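Local structure of probable manganase-dependent inorganic pyrophosphatase (Clostridium perfringens, 3L2B) at residues V24-A29 and G52-S57; N31-R34 and S40-V43. The protein probably hydrolyses inorganic pyrophosphate as a manganese-dependent family II enzyme, its CBS and DRTGG regulatory region binding the inhibitor AMP and the activator diadenosine tetraphosphate. One frame throughout, in Å; residues are numbered along the deposited sequence.

Contact 1: residues V24-A29 and G52-S57; sequences VSLKMA and GMLSTS. With B4P (bis(adenosine)-5'-tetraphosphate), chain C.
L54 reaches from the end of strand 50-55 toward the first turn of helix 26-35, where A29 and L26 receive it. Its CB leaves the strand on the helix side, and CG, anti to the backbone N (chi1 -166°), carries the two methyls to the helix. CD2 presses on A29 CB at 3.4 Å, a tight carbon contact, while CD1 meets L26 CD2 more loosely at 4.4 Å. V187 and V190 of helix 187-190 and M33 also pack on L54, so the leucine is enclosed by two helices. The turn that carries A29 is capped by S25, whose OG accepts from M28 N at 3.0 Å and 165°. On the other face of the strand M53 turns to the nucleotide, with SD 3.7 Å from B4P N7A of the adenine. S55, the N-cap of helix 56-64, and S57 lie by the ribose, S57 OG being 2.7 Å from B4P O2E. T56 OG1 is hydrogen-bonded to T56 OG1 of the second subunit. A strand that sends a leucine into the core from one face and lines the ligand site with the other, passing into a serine-capped helix, belongs to the nucleotide pocket of a CBS domain, which pairs with a second one in a Bateman module.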
ATOM      1  N   VAL A  24      -5.592  15.587  -6.277  1.00 45.03           N
ATOM      2  CA  VAL A  24      -6.531  14.517  -5.945  1.00 44.63           C
ATOM      3  C   VAL A  24      -5.794  13.394  -5.190  1.00 43.20           C
ATOM      4  O   VAL A  24      -4.664  13.059  -5.523  1.00 42.60           O
ATOM      5  CB  VAL A  24      -7.170  13.942  -7.229  1.00 45.06           C
ATOM      6  CG1 VAL A  24      -7.722  12.586  -6.968  1.00 45.06           C
ATOM      7  CG2 VAL A  24      -8.269  14.900  -7.777  1.00 47.05           C
ATOM      8  N   SER A  25      -6.416  12.859  -4.154  1.00 42.75           N
ATOM      9  CA  SER A  25      -5.777  11.812  -3.299  1.00 42.66           C
ATOM     10  C   SER A  25      -5.639  10.479  -4.020  1.00 42.60           C
ATOM     11  O   SER A  25      -6.432  10.158  -4.908  1.00 43.21           O
ATOM     12  CB  SER A  25      -6.586  11.548  -2.036  1.00 42.25           C
ATOM     13  OG  SER A  25      -7.780  10.891  -2.382  1.00 41.29           O
ATOM     14  N   LEU A  26      -4.667   9.690  -3.586  1.00 42.92           N
ATOM     15  CA  LEU A  26      -4.490   8.306  -4.103  1.00 43.40           C
ATOM     16  C   LEU A  26      -5.728   7.472  -3.929  1.00 44.53           C
ATOM     17  O   LEU A  26      -6.057   6.634  -4.776  1.00 45.25           O
ATOM     18  CB  LEU A  26      -3.358   7.595  -3.411  1.00 42.86           C
ATOM     19  CG  LEU A  26      -1.970   8.139  -3.688  1.00 43.27           C
ATOM     20  CD1 LEU A  26      -0.907   7.193  -3.059  1.00 41.02           C
ATOM     21  CD2 LEU A  26      -1.746   8.350  -5.167  1.00 42.14           C
ATOM     22  N   LYS A  27      -6.428   7.726  -2.835  1.00 45.37           N
ATOM     23  CA  LYS A  27      -7.658   6.990  -2.543  1.00 47.44           C
ATOM     24  C   LYS A  27      -8.718   7.252  -3.611  1.00 48.14           C
ATOM     25  O   LYS A  27      -9.367   6.334  -4.122  1.00 48.47           O
ATOM     26  CB  LYS A  27      -8.230   7.425  -1.198  1.00 47.98           C
ATOM     27  CG  LYS A  27      -9.355   6.538  -0.690  1.00 51.66           C
ATOM     28  CD  LYS A  27     -10.465   7.366  -0.048  1.00 55.66           C
ATOM     29  CE  LYS A  27     -11.465   6.493   0.710  1.00 59.26           C
ATOM     30  NZ  LYS A  27     -12.698   7.258   1.122  1.00 62.91           N
ATOM     31  N   MET A  28      -8.942   8.537  -3.865  1.00 48.13           N
ATOM     32  CA  MET A  28      -9.947   8.976  -4.852  1.00 48.80           C
ATOM     33  C   MET A  28      -9.553   8.556  -6.237  1.00 47.39           C
ATOM     34  O   MET A  28     -10.401   8.257  -7.059  1.00 46.85           O
ATOM     35  CB  MET A  28     -10.132  10.505  -4.845  1.00 50.16           C
ATOM     36  CG  MET A  28     -10.932  11.069  -3.651  1.00 53.84           C
ATOM     37  SD  MET A  28     -11.221  12.885  -3.763  1.00 62.32           S
ATOM     38  CE  MET A  28      -9.616  13.591  -3.286  1.00 52.08           C
ATOM     39  N   ALA A  29      -8.248   8.565  -6.498  1.00 46.10           N
ATOM     40  CA  ALA A  29      -7.745   8.234  -7.823  1.00 45.67           C
ATOM     41  C   ALA A  29      -8.090   6.769  -8.078  1.00 46.37           C
ATOM     42  O   ALA A  29      -8.637   6.410  -9.121  1.00 46.53           O
ATOM     43  CB  ALA A  29      -6.217   8.489  -7.942  1.00 44.55           C
ATOM     44  N   GLY A  52       1.274  14.387 -15.929  1.00 46.56           N
ATOM     45  CA  GLY A  52       1.795  13.025 -15.764  1.00 46.12           C
ATOM     46  C   GLY A  52       0.740  11.935 -15.861  1.00 45.59           C
ATOM     47  O   GLY A  52      -0.359  12.130 -16.403  1.00 45.56           O
ATOM     48  N   MET A  53       1.091  10.783 -15.304  1.00 45.13           N
ATOM     49  CA  MET A  53       0.243   9.592 -15.347  1.00 45.08           C
ATOM     50  C   MET A  53       0.338   8.738 -14.066  1.00 43.34           C
ATOM     51  O   MET A  53       1.417   8.544 -13.501  1.00 42.22           O
ATOM     52  CB  MET A  53       0.613   8.741 -16.556  1.00 46.24           C
ATOM     53  CG  MET A  53      -0.262   7.509 -16.724  1.00 51.89           C
ATOM     54  SD  MET A  53       0.534   6.262 -17.787  1.00 63.07           S
ATOM     55  CE  MET A  53      -0.392   6.463 -19.320  1.00 60.27           C
ATOM     56  N   LEU A  54      -0.830   8.276 -13.636  1.00 41.75           N
ATOM     57  CA  LEU A  54      -0.972   7.410 -12.485  1.00 41.56           C
ATOM     58  C   LEU A  54      -1.260   5.948 -12.892  1.00 41.10           C
ATOM     59  O   LEU A  54      -2.172   5.663 -13.642  1.00 39.22           O
ATOM     60  CB  LEU A  54      -2.105   7.899 -11.585  1.00 41.08           C
ATOM     61  CG  LEU A  54      -2.031   7.216 -10.207  1.00 40.84           C
ATOM     62  CD1 LEU A  54      -0.820   7.725  -9.429  1.00 34.51           C
ATOM     63  CD2 LEU A  54      -3.343   7.363  -9.420  1.00 40.19           C
ATOM     64  N   SER A  55      -0.459   5.037 -12.383  1.00 40.96           N
ATOM     65  CA  SER A  55      -0.763   3.599 -12.529  1.00 41.58           C
ATOM     66  C   SER A  55      -0.697   2.894 -11.188  1.00 41.31           C
ATOM     67  O   SER A  55      -0.224   3.456 -10.184  1.00 41.10           O
ATOM     68  CB  SER A  55       0.276   2.946 -13.396  1.00 41.73           C
ATOM     69  OG  SER A  55       1.407   2.700 -12.579  1.00 43.63           O
ATOM     70  N   THR A  56      -1.071   1.623 -11.184  1.00 41.60           N
ATOM     71  CA  THR A  56      -0.913   0.829  -9.955  1.00 41.45           C
ATOM     72  C   THR A  56       0.554   0.529  -9.641  1.00 41.17           C
ATOM     73  O   THR A  56       0.853   0.201  -8.519  1.00 41.72           O
ATOM     74  CB  THR A  56      -1.710  -0.475  -9.949  1.00 42.82           C
ATOM     75  OG1 THR A  56      -1.196  -1.353 -10.945  1.00 43.17           O
ATOM     76  CG2 THR A  56      -3.201  -0.203 -10.192  1.00 43.60           C
ATOM     77  N   SER A  57       1.451   0.683 -10.613  1.00 40.70           N
ATOM     78  CA  SER A  57       2.893   0.590 -10.357  1.00 41.40           C
ATOM     79  C   SER A  57       3.425   1.744  -9.499  1.00 40.64           C
ATOM     80  O   SER A  57       4.226   1.533  -8.592  1.00 41.47           O
ATOM     81  CB  SER A  57       3.669   0.517 -11.660  1.00 42.36           C
ATOM     82  OG  SER A  57       3.728   1.773 -12.318  1.00 44.53           O
TER
HETATM   83  PA  B4P C   1       2.627  -1.104 -19.080  1.00 52.58           P
HETATM   84  O1A B4P C   1       3.793  -1.806 -19.622  1.00 56.52           O
HETATM   85  O2A B4P C   1       1.809  -0.254 -20.152  1.00 59.37           O
HETATM   86  O3A B4P C   1       1.788  -2.206 -18.311  1.00 53.06           O
HETATM   87  PB  B4P C   1       0.248  -2.186 -17.892  1.00 52.62           P
HETATM   88  O1B B4P C   1      -0.623  -2.317 -19.072  1.00 55.51           O
HETATM   89  O2B B4P C   1      -0.067  -0.921 -16.979  1.00 55.97           O
HETATM   90  O3B B4P C   1       0.236  -3.508 -16.987  1.00 54.03           O
HETATM   91  PG  B4P C   1      -0.042  -4.967 -17.591  1.00 56.15           P
HETATM   92  O1G B4P C   1       0.716  -5.097 -18.858  1.00 57.40           O
HETATM   93  O2G B4P C   1       0.202  -6.117 -16.527  1.00 55.77           O
HETATM   94  O3G B4P C   1      -1.624  -4.976 -17.830  1.00 58.28           O
HETATM   95  PD  B4P C   1      -2.356  -6.341 -18.272  1.00 56.92           P
HETATM   96  O1D B4P C   1      -3.563  -6.028 -19.054  1.00 54.44           O
HETATM   97  O2D B4P C   1      -1.321  -7.306 -19.035  1.00 56.97           O
HETATM   98  O5E B4P C   1       3.170  -0.058 -18.006  1.00 53.12           O
HETATM   99  C5E B4P C   1       3.676  -0.523 -16.753  1.00 51.19           C
HETATM  100  C4E B4P C   1       3.874   0.700 -15.867  1.00 49.11           C
HETATM  101  O4E B4P C   1       4.660   1.664 -16.556  1.00 49.03           O
HETATM  102  C3E B4P C   1       2.556   1.384 -15.582  1.00 48.41           C
HETATM  103  O3E B4P C   1       2.094   0.991 -14.318  1.00 43.33           O
HETATM  104  C2E B4P C   1       2.838   2.862 -15.659  1.00 49.70           C
HETATM  105  O2E B4P C   1       3.186   3.366 -14.384  1.00 50.57           O
HETATM  106  C1E B4P C   1       4.041   2.980 -16.558  1.00 50.03           C
HETATM  107  N9A B4P C   1       3.561   3.468 -17.877  1.00 48.22           N
HETATM  108  C8A B4P C   1       2.494   2.995 -18.570  1.00 48.60           C
HETATM  109  N7A B4P C   1       2.315   3.684 -19.734  1.00 48.47           N
HETATM  110  C5A B4P C   1       3.277   4.613 -19.806  1.00 48.14           C
HETATM  111  C6A B4P C   1       3.668   5.662 -20.748  1.00 49.87           C
HETATM  112  N6A B4P C   1       2.997   5.855 -21.886  1.00 50.40           N
HETATM  113  N1A B4P C   1       4.727   6.445 -20.440  1.00 54.24           N
HETATM  114  C2A B4P C   1       5.425   6.257 -19.305  1.00 51.64           C
HETATM  115  N3A B4P C   1       5.114   5.326 -18.402  1.00 51.24           N
HETATM  116  C4A B4P C   1       4.077   4.482 -18.572  1.00 49.57           C
HETATM  117  O5F B4P C   1      -2.738  -6.947 -16.855  1.00 57.01           O
HETATM  118  C5F B4P C   1      -3.575  -6.197 -15.992  1.00 55.75           C
HETATM  119  C4F B4P C   1      -3.749  -6.983 -14.719  1.00 50.65           C
HETATM  120  O4F B4P C   1      -4.475  -8.183 -15.008  1.00 50.59           O
HETATM  121  C3F B4P C   1      -2.408  -7.374 -14.141  1.00 51.10           C
HETATM  122  O3F B4P C   1      -2.036  -6.487 -13.084  1.00 51.56           O
HETATM  123  C2F B4P C   1      -2.638  -8.788 -13.627  1.00 49.63           C
HETATM  124  O2F B4P C   1      -3.039  -8.663 -12.279  1.00 48.76           O
HETATM  125  C1F B4P C   1      -3.781  -9.325 -14.491  1.00 49.74           C
HETATM  126  N9B B4P C   1      -3.177 -10.187 -15.527  1.00 49.41           N
HETATM  127  C8B B4P C   1      -2.052  -9.960 -16.233  1.00 49.32           C
HETATM  128  N7B B4P C   1      -1.791 -11.002 -17.059  1.00 49.03           N
HETATM  129  C5B B4P C   1      -2.747 -11.920 -16.888  1.00 50.11           C
HETATM  130  C6B B4P C   1      -3.057 -13.250 -17.445  1.00 49.87           C
HETATM  131  N6B B4P C   1      -2.271 -13.812 -18.382  1.00 49.87           N
HETATM  132  N1B B4P C   1      -4.149 -13.877 -16.989  1.00 51.41           N
HETATM  133  C2B B4P C   1      -4.947 -13.334 -16.060  1.00 53.18           C
HETATM  134  N3B B4P C   1      -4.718 -12.139 -15.498  1.00 52.25           N
HETATM  135  C4B B4P C   1      -3.649 -11.390 -15.868  1.00 51.57           C

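Contact 2: residues N31-R34 and S40-V43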
ATOM      1  N   ASN A  31     -10.334   4.795  -6.658  1.00 51.57           N
ATOM      2  CA  ASN A  31     -11.785   4.547  -6.795  1.00 54.25           C
ATOM      3  C   ASN A  31     -12.283   4.844  -8.212  1.00 55.76           C
ATOM      4  O   ASN A  31     -13.106   4.115  -8.777  1.00 56.65           O
ATOM      5  CB  ASN A  31     -12.593   5.368  -5.799  1.00 54.98           C
ATOM      6  CG  ASN A  31     -12.422   4.885  -4.377  1.00 56.61           C
ATOM      7  OD1 ASN A  31     -11.932   3.781  -4.137  1.00 59.34           O
ATOM      8  ND2 ASN A  31     -12.795   5.724  -3.418  1.00 59.66           N
ATOM      9  N   ILE A  32     -11.756   5.919  -8.782  1.00 56.08           N
ATOM     10  CA  ILE A  32     -12.066   6.284 -10.168  1.00 57.45           C
ATOM     11  C   ILE A  32     -11.491   5.234 -11.118  1.00 57.79           C
ATOM     12  O   ILE A  32     -12.190   4.743 -11.982  1.00 59.32           O
ATOM     13  CB  ILE A  32     -11.573   7.730 -10.518  1.00 56.84           C
ATOM     14  CG1 ILE A  32     -12.448   8.753  -9.774  1.00 57.32           C
ATOM     15  CG2 ILE A  32     -11.632   7.974 -12.024  1.00 56.83           C
ATOM     16  CD1 ILE A  32     -11.866  10.162  -9.691  1.00 56.46           C
ATOM     17  N   MET A  33     -10.227   4.873 -10.923  1.00 57.66           N
ATOM     18  CA  MET A  33      -9.549   3.882 -11.774  1.00 58.01           C
ATOM     19  C   MET A  33     -10.233   2.538 -11.771  1.00 60.46           C
ATOM     20  O   MET A  33     -10.386   1.908 -12.824  1.00 60.52           O
ATOM     21  CB  MET A  33      -8.110   3.641 -11.339  1.00 56.86           C
ATOM     22  CG  MET A  33      -7.169   4.719 -11.755  1.00 55.06           C
ATOM     23  SD  MET A  33      -5.526   4.539 -11.055  1.00 54.76           S
ATOM     24  CE  MET A  33      -5.051   2.865 -11.544  1.00 55.16           C
ATOM     25  N   ARG A  34     -10.626   2.101 -10.578  1.00 62.42           N
ATOM     26  CA  ARG A  34     -11.201   0.762 -10.403  1.00 65.29           C
ATOM     27  C   ARG A  34     -12.584   0.709 -11.051  1.00 67.37           C
ATOM     28  O   ARG A  34     -12.979  -0.309 -11.623  1.00 68.66           O
ATOM     29  CB  ARG A  34     -11.279   0.377  -8.920  1.00 66.04           C
ATOM     30  CG  ARG A  34     -11.568  -1.132  -8.670  1.00 69.77           C
ATOM     31  CD  ARG A  34     -12.084  -1.459  -7.239  1.00 72.74           C
ATOM     32  NE  ARG A  34     -13.016  -0.444  -6.730  1.00 75.18           N
ATOM     33  CZ  ARG A  34     -12.835   0.292  -5.632  1.00 75.98           C
ATOM     34  NH1 ARG A  34     -11.773   0.117  -4.855  1.00 76.31           N
ATOM     35  NH2 ARG A  34     -13.741   1.197  -5.291  1.00 76.29           N
ATOM     36  N   SER A  40      -4.291   2.713 -15.857  1.00 55.05           N
ATOM     37  CA  SER A  40      -3.658   4.016 -15.661  1.00 52.73           C
ATOM     38  C   SER A  40      -4.608   5.131 -16.025  1.00 51.26           C
ATOM     39  O   SER A  40      -5.676   4.909 -16.622  1.00 52.13           O
ATOM     40  CB  SER A  40      -2.396   4.136 -16.477  1.00 52.06           C
ATOM     41  OG  SER A  40      -2.747   4.188 -17.834  1.00 55.11           O
ATOM     42  N   ILE A  41      -4.220   6.334 -15.623  1.00 48.97           N
ATOM     43  CA  ILE A  41      -5.069   7.507 -15.790  1.00 48.05           C
ATOM     44  C   ILE A  41      -4.223   8.766 -15.815  1.00 47.04           C
ATOM     45  O   ILE A  41      -3.340   8.957 -14.978  1.00 46.35           O
ATOM     46  CB  ILE A  41      -6.149   7.600 -14.697  1.00 48.48           C
ATOM     47  CG1 ILE A  41      -7.189   8.673 -15.045  1.00 48.30           C
ATOM     48  CG2 ILE A  41      -5.513   7.864 -13.347  1.00 47.33           C
ATOM     49  CD1 ILE A  41      -8.317   8.805 -14.021  1.00 49.27           C
ATOM     50  N   PRO A  42      -4.447   9.615 -16.819  1.00 46.52           N
ATOM     51  CA  PRO A  42      -3.649  10.841 -16.933  1.00 45.27           C
ATOM     52  C   PRO A  42      -3.960  11.895 -15.862  1.00 43.83           C
ATOM     53  O   PRO A  42      -5.070  12.006 -15.352  1.00 42.75           O
ATOM     54  CB  PRO A  42      -3.988  11.340 -18.338  1.00 46.10           C
ATOM     55  CG  PRO A  42      -5.360  10.775 -18.616  1.00 47.56           C
ATOM     56  CD  PRO A  42      -5.427   9.465 -17.909  1.00 46.97           C
ATOM     57  N   VAL A  43      -2.929  12.628 -15.506  1.00 43.17           N
ATOM     58  CA  VAL A  43      -3.041  13.721 -14.568  1.00 43.63           C
ATOM     59  C   VAL A  43      -2.775  15.023 -15.335  1.00 44.14           C
ATOM     60  O   VAL A  43      -1.804  15.123 -16.094  1.00 44.16           O
ATOM     61  CB  VAL A  43      -2.028  13.589 -13.434  1.00 43.36           C
ATOM     62  CG1 VAL A  43      -2.237  14.690 -12.403  1.00 43.43           C
ATOM     63  CG2 VAL A  43      -2.097  12.171 -12.796  1.00 43.22           C
TER
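M33 and I41 mark the closest approach of the backbones, their CA atoms 7.0 Å apart where the last turn of helix 26-35 lies against the start of strand 40-44. No hydrogen bond joins the two segments, and the contact is made by apolar side chains. I41 points at the helix and offers two separate methyls to two successive helix residues. Its main branch is fully extended (chi1 -169°, chi2 179°), which carries CD1 out to I32, where it meets CG2 at 4.0 Å; the two isoleucines cross at about a right angle. The short branch, CG2, takes M33 instead, with M33 CG at 3.9 Å and M33 SD at 4.0 Å. The CB of M33 does not point straight at the strand, but its chain turns in so that CG and SD meet I41; the bend at the thioether (chi3 55°) then takes CE toward the start of the strand, to 4.4 Å from S40 N. The methionine thus crosses I41 at a slant, while I32 lies at the more exposed margin of the contact. S40 itself directs its side chain away from the helix, on the face that also holds M53. On the outer side of the helix, R34 NH2 makes a weak bond to N31 OD1, and R34 NH1 forms a salt bridge with D65 of the second subunit, tying this turn of the helix to that subunit. The hydrophobic layer is extended by L20, from the loop before the helix, which touches both I32 and I41 and is joined to P42 by a backbone hydrogen bond. Helix 26-35 thus packs on one face of the two-stranded antiparallel sheet formed by strands 40-44 and 50-55, with M33 and I41 both continuing onto L54 of the second strand.

Contact 1 and contact 2 have centres 6 Å apart and share helix 26-35, its first turn lying on L54 and its last turn on I41. The adjacent antiparallel strands join them through probable backbone hydrogen bonds, V43 N to G52 O at 2.8 Å and I41 N to L54 O at 2.9 Å. On the opposite face of this sheet, M53 CE and S40 OG lie 3.6 Å apart; M53 lines the diadenosine tetraphosphate pocket, and the S40 side chain is about 5 Å from the ligand. K39, S55 and S57 also belong to that pocket, and their second-subunit counterparts hydrogen-bond the same molecule, which therefore bridges the dimer.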